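Local atomic coordinates of aminotransferase (Neisseria meningitidis Z2491, PDB entry 3JTX), a protein that probably catalyses the reversible transfer of amino groups between amino acids and keto acids, using a covalently bound pyridoxal phosphate cofactor. Residues V47-L52 and R284-A289; Q316-V320 and L331-D335. The contacts are given in a common frame with arbitrary orientation. Numbering follows the deposited sequence.

Contact 1: residues V47-L52 and R284-A289; sequences VITDAL and RASIAA
The methyl group of Ala-285 overlaps one flank of helix 46-54: its CB lies 3.7 Å from Ile-48 O, 3.8 Å from Ile-48 CG2 and 3.8 Å from Leu-52 CB. Both segments, 47-52 and 284-289, are alpha-helical throughout, with backbone hydrogen bonds such as Leu-52 N to Ile-48 O (3.1 Å) and Ala-289 N to Ala-285 O (3.0 Å). They run roughly antiparallel, at 149° between N-to-C directions, and the closest approach of the short axes is 7.7 Å. So close a pairing illustrates what alanine permits at a helix-helix interface, where short side chains let one backbone come near the other. Ala-51 and Ala-288 point toward the opposite helix and meet CB to CB at 3.5 Å, while Ala-51 CB also lies 3.8 Å from Arg-284 O. Register is set by Leu-52 and Ala-285, whose CA atoms are 4.7 Å apart. In this fold-type I aminotransferase, the pairing places helix 46-54 against helix 280-291; Arg-284 lies 232 residues after Leu-52. Ile-48, with chi1 m and chi2 t, extends CD1 to 3.6 Å from Ala-289 CB, and Val-47 O lies 3.7 Å from Ala-288 CB. The guanidinium of Arg-284 turns from the interface to salt bridges with Glu-58 and Glu-70; Leu-56 of the second subunit packs on Thr-49 and Leu-52.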
# COMPACT_ATOMS: atom_id res chain seq x y z
N VAL A 47 -0.96 7.20 -24.38
CA VAL A 47 -2.35 7.42 -23.95
C VAL A 47 -2.47 7.49 -22.41
O VAL A 47 -3.26 8.25 -21.87
CB VAL A 47 -3.33 6.36 -24.53
CG1 VAL A 47 -3.08 4.97 -23.96
CG2 VAL A 47 -4.76 6.78 -24.28
N ILE A 48 -1.65 6.70 -21.72
CA ILE A 48 -1.64 6.66 -20.26
C ILE A 48 -0.89 7.88 -19.67
O ILE A 48 -1.40 8.55 -18.76
CB ILE A 48 -1.03 5.33 -19.73
CG1 ILE A 48 -1.83 4.12 -20.23
CG2 ILE A 48 -0.96 5.31 -18.19
CD1 ILE A 48 -1.27 2.73 -19.79
N THR A 49 0.30 8.17 -20.20
CA THR A 49 1.11 9.25 -19.65
C THR A 49 0.46 10.60 -19.90
O THR A 49 0.49 11.47 -19.04
CB THR A 49 2.58 9.20 -20.15
OG1 THR A 49 2.61 9.22 -21.57
CG2 THR A 49 3.28 7.94 -19.67
N ASP A 50 -0.19 10.75 -21.06
CA ASP A 50 -0.99 11.94 -21.36
C ASP A 50 -2.07 12.23 -20.30
O ASP A 50 -2.21 13.37 -19.87
CB ASP A 50 -1.69 11.80 -22.71
CG ASP A 50 -0.80 12.12 -23.91
OD1 ASP A 50 0.34 12.61 -23.71
OD2 ASP A 50 -1.26 11.90 -25.05
N ALA A 51 -2.84 11.20 -19.93
CA ALA A 51 -3.94 11.33 -18.96
C ALA A 51 -3.44 11.67 -17.56
O ALA A 51 -4.06 12.46 -16.83
CB ALA A 51 -4.78 10.04 -18.92
N LEU A 52 -2.34 11.03 -17.16
CA LEU A 52 -1.68 11.33 -15.89
C LEU A 52 -1.26 12.80 -15.82
O LEU A 52 -1.71 13.53 -14.93
CB LEU A 52 -0.49 10.39 -15.65
CG LEU A 52 -0.23 10.01 -14.18
CD1 LEU A 52 0.66 8.78 -14.08
CD2 LEU A 52 0.34 11.13 -13.37
N ARG A 284 -6.90 8.55 -13.00
CA ARG A 284 -7.17 9.10 -14.33
C ARG A 284 -6.38 8.36 -15.43
O ARG A 284 -6.91 8.04 -16.49
CB ARG A 284 -6.86 10.59 -14.38
CG ARG A 284 -7.63 11.43 -13.36
CD ARG A 284 -9.01 11.79 -13.82
NE ARG A 284 -9.69 12.58 -12.80
CZ ARG A 284 -11.00 12.56 -12.57
NH1 ARG A 284 -11.81 11.79 -13.29
NH2 ARG A 284 -11.49 13.31 -11.59
N ALA A 285 -5.09 8.15 -15.17
CA ALA A 285 -4.22 7.41 -16.08
C ALA A 285 -4.75 5.99 -16.27
O ALA A 285 -4.70 5.44 -17.38
CB ALA A 285 -2.79 7.39 -15.52
N SER A 286 -5.31 5.42 -15.21
CA SER A 286 -5.83 4.05 -15.23
C SER A 286 -7.13 3.95 -16.04
O SER A 286 -7.30 3.00 -16.80
CB SER A 286 -6.04 3.52 -13.81
OG SER A 286 -4.81 3.58 -13.07
N ILE A 287 -8.02 4.92 -15.88
CA ILE A 287 -9.22 5.01 -16.72
C ILE A 287 -8.82 5.03 -18.20
O ILE A 287 -9.34 4.25 -19.02
CB ILE A 287 -10.06 6.26 -16.38
CG1 ILE A 287 -10.73 6.11 -15.02
CG2 ILE A 287 -11.15 6.49 -17.45
CD1 ILE A 287 -11.25 7.44 -14.41
N ALA A 288 -7.86 5.89 -18.54
CA ALA A 288 -7.33 5.97 -19.91
C ALA A 288 -6.81 4.62 -20.38
O ALA A 288 -7.03 4.23 -21.54
CB ALA A 288 -6.23 7.03 -20.01
N ALA A 289 -6.10 3.91 -19.50
CA ALA A 289 -5.55 2.59 -19.81
C ALA A 289 -6.61 1.52 -20.06
O ALA A 289 -6.58 0.84 -21.07
CB ALA A 289 -4.59 2.13 -18.68

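Contact 2: residues Q316-V320 and L331-D335; sequences QVFDV and LKVPD
Phe-318 and Leu-331 bury the most surface here and form the apolar side of the contact. With Phe-318 chi1 m and Leu-331 in the t,p rotamer, Leu-331 CD2 sits almost squarely over one ring face, a CH-pi contact 4.1 Å from the centroid and 4° off the normal; Leu-331 CD1 touches Phe-318 CB at 3.8 Å and Val-320 CB at 3.9 Å. Pro-334 CD meets the ring edge, 3.5 Å from Phe-318 CE1. Asp-319 brings in water. From Phe-318 to Val-320 the backbone is extended and runs antiparallel to 331-334, with the CA atoms of Asp-319 and Lys-332 6.6 Å apart. One water accepts from Asp-319 N (3.0 Å) and donates to Lys-332 O (2.7 Å); another accepts from Lys-332 N (2.9 Å) and donates to Asp-319 O (2.6 Å). The principle is an antiparallel pair widened by inserted waters. Asp-319 OD2 and Lys-332 NZ, at 4.2 Å, are too distant for a salt bridge. Residues 318-320, just after helix 294-314, run beside the end of strand 328-332, whose other edge pairs with strand 372-376; Ile-391 of helix 381-394 packs on Phe-318 and Phe-341 of helix 338-349 on Leu-331.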
# COMPACT_ATOMS: atom_id res chain seq x y z
N GLN A 316 13.37 -27.68 -32.80
CA GLN A 316 14.39 -28.46 -33.47
C GLN A 316 15.05 -29.46 -32.53
O GLN A 316 15.52 -30.48 -32.99
CB GLN A 316 15.47 -27.56 -34.06
CG GLN A 316 15.01 -26.70 -35.22
CD GLN A 316 16.06 -25.69 -35.63
OE1 GLN A 316 16.73 -25.86 -36.62
NE2 GLN A 316 16.22 -24.65 -34.83
N VAL A 317 15.10 -29.15 -31.24
CA VAL A 317 15.82 -29.96 -30.25
C VAL A 317 14.94 -30.33 -29.04
O VAL A 317 15.08 -31.42 -28.49
CB VAL A 317 17.11 -29.23 -29.81
CG1 VAL A 317 17.68 -29.82 -28.53
CG2 VAL A 317 18.15 -29.28 -30.94
N PHE A 318 14.02 -29.44 -28.66
CA PHE A 318 13.25 -29.60 -27.42
C PHE A 318 11.82 -30.01 -27.66
O PHE A 318 11.24 -29.74 -28.70
CB PHE A 318 13.27 -28.29 -26.63
CG PHE A 318 14.65 -27.85 -26.27
CD1 PHE A 318 15.33 -28.44 -25.21
CD2 PHE A 318 15.29 -26.86 -27.00
CE1 PHE A 318 16.61 -28.05 -24.89
CE2 PHE A 318 16.57 -26.46 -26.67
CZ PHE A 318 17.24 -27.06 -25.63
N ASP A 319 11.24 -30.65 -26.64
CA ASP A 319 9.84 -31.01 -26.62
C ASP A 319 9.11 -29.81 -26.02
O ASP A 319 9.05 -29.66 -24.80
CB ASP A 319 9.64 -32.26 -25.77
CG ASP A 319 8.19 -32.73 -25.73
OD1 ASP A 319 7.34 -32.19 -26.48
OD2 ASP A 319 7.91 -33.66 -24.94
N VAL A 320 8.57 -28.96 -26.89
CA VAL A 320 8.01 -27.68 -26.47
C VAL A 320 6.94 -27.25 -27.45
O VAL A 320 6.99 -27.61 -28.63
CB VAL A 320 9.11 -26.59 -26.38
CG1 VAL A 320 9.74 -26.36 -27.73
CG2 VAL A 320 8.56 -25.27 -25.82
N LEU A 331 10.30 -24.48 -20.33
CA LEU A 331 11.03 -25.39 -21.20
C LEU A 331 11.49 -26.66 -20.48
O LEU A 331 12.24 -26.60 -19.50
CB LEU A 331 12.24 -24.66 -21.82
CG LEU A 331 13.02 -25.50 -22.84
CD1 LEU A 331 12.16 -25.74 -24.09
CD2 LEU A 331 14.36 -24.84 -23.20
N LYS A 332 11.04 -27.80 -20.98
CA LYS A 332 11.47 -29.10 -20.47
C LYS A 332 12.93 -29.34 -20.84
O LYS A 332 13.30 -29.32 -22.01
CB LYS A 332 10.57 -30.22 -21.02
CG LYS A 332 10.81 -31.60 -20.39
CD LYS A 332 9.88 -32.67 -21.00
CE LYS A 332 10.45 -34.09 -20.84
NZ LYS A 332 9.54 -35.15 -21.41
N VAL A 333 13.75 -29.56 -19.81
CA VAL A 333 15.17 -29.82 -19.96
C VAL A 333 15.38 -31.30 -20.31
O VAL A 333 14.98 -32.18 -19.54
CB VAL A 333 15.92 -29.48 -18.65
CG1 VAL A 333 17.40 -29.89 -18.75
CG2 VAL A 333 15.76 -27.99 -18.32
N PRO A 334 16.00 -31.58 -21.47
CA PRO A 334 16.18 -32.96 -21.93
C PRO A 334 16.67 -33.97 -20.88
O PRO A 334 16.05 -35.03 -20.73
CB PRO A 334 17.16 -32.80 -23.08
CG PRO A 334 16.80 -31.46 -23.67
CD PRO A 334 16.45 -30.60 -22.48
N ASP A 335 17.75 -33.66 -20.16
CA ASP A 335 18.28 -34.61 -19.16
C ASP A 335 17.74 -34.40 -17.76
O ASP A 335 18.20 -35.05 -16.82
CB ASP A 335 19.82 -34.64 -19.18
CG ASP A 335 20.48 -33.39 -18.56
OD1 ASP A 335 19.82 -32.52 -17.94
OD2 ASP A 335 21.71 -33.30 -18.68
O HOH W 1 12.77 -30.98 -24.09
O HOH W 2 8.92 -27.79 -22.93

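Overall arrangement
Contact 1 and contact 2 lie on opposite sides of the chain's centre, with centres 42 Å apart and nearest atoms about 30 Å apart. They come in series: contact 1 closes on helix 280-291 before the long helix 294-314 leads to contact 2. In fold-type I terms, contact 1 joins helix 46-54, from the early part of the chain, to the large domain built round the seven-stranded mixed sheet, near the subunit interface, whereas contact 2 belongs to the smaller C-terminal domain with its three-stranded antiparallel sheet. They share no helix or sheet, although both belong to one class I and II aminotransferase chain. A helix pair distant in sequence and a water-bridged pairing close in sequence thus occur in different parts of one subunit.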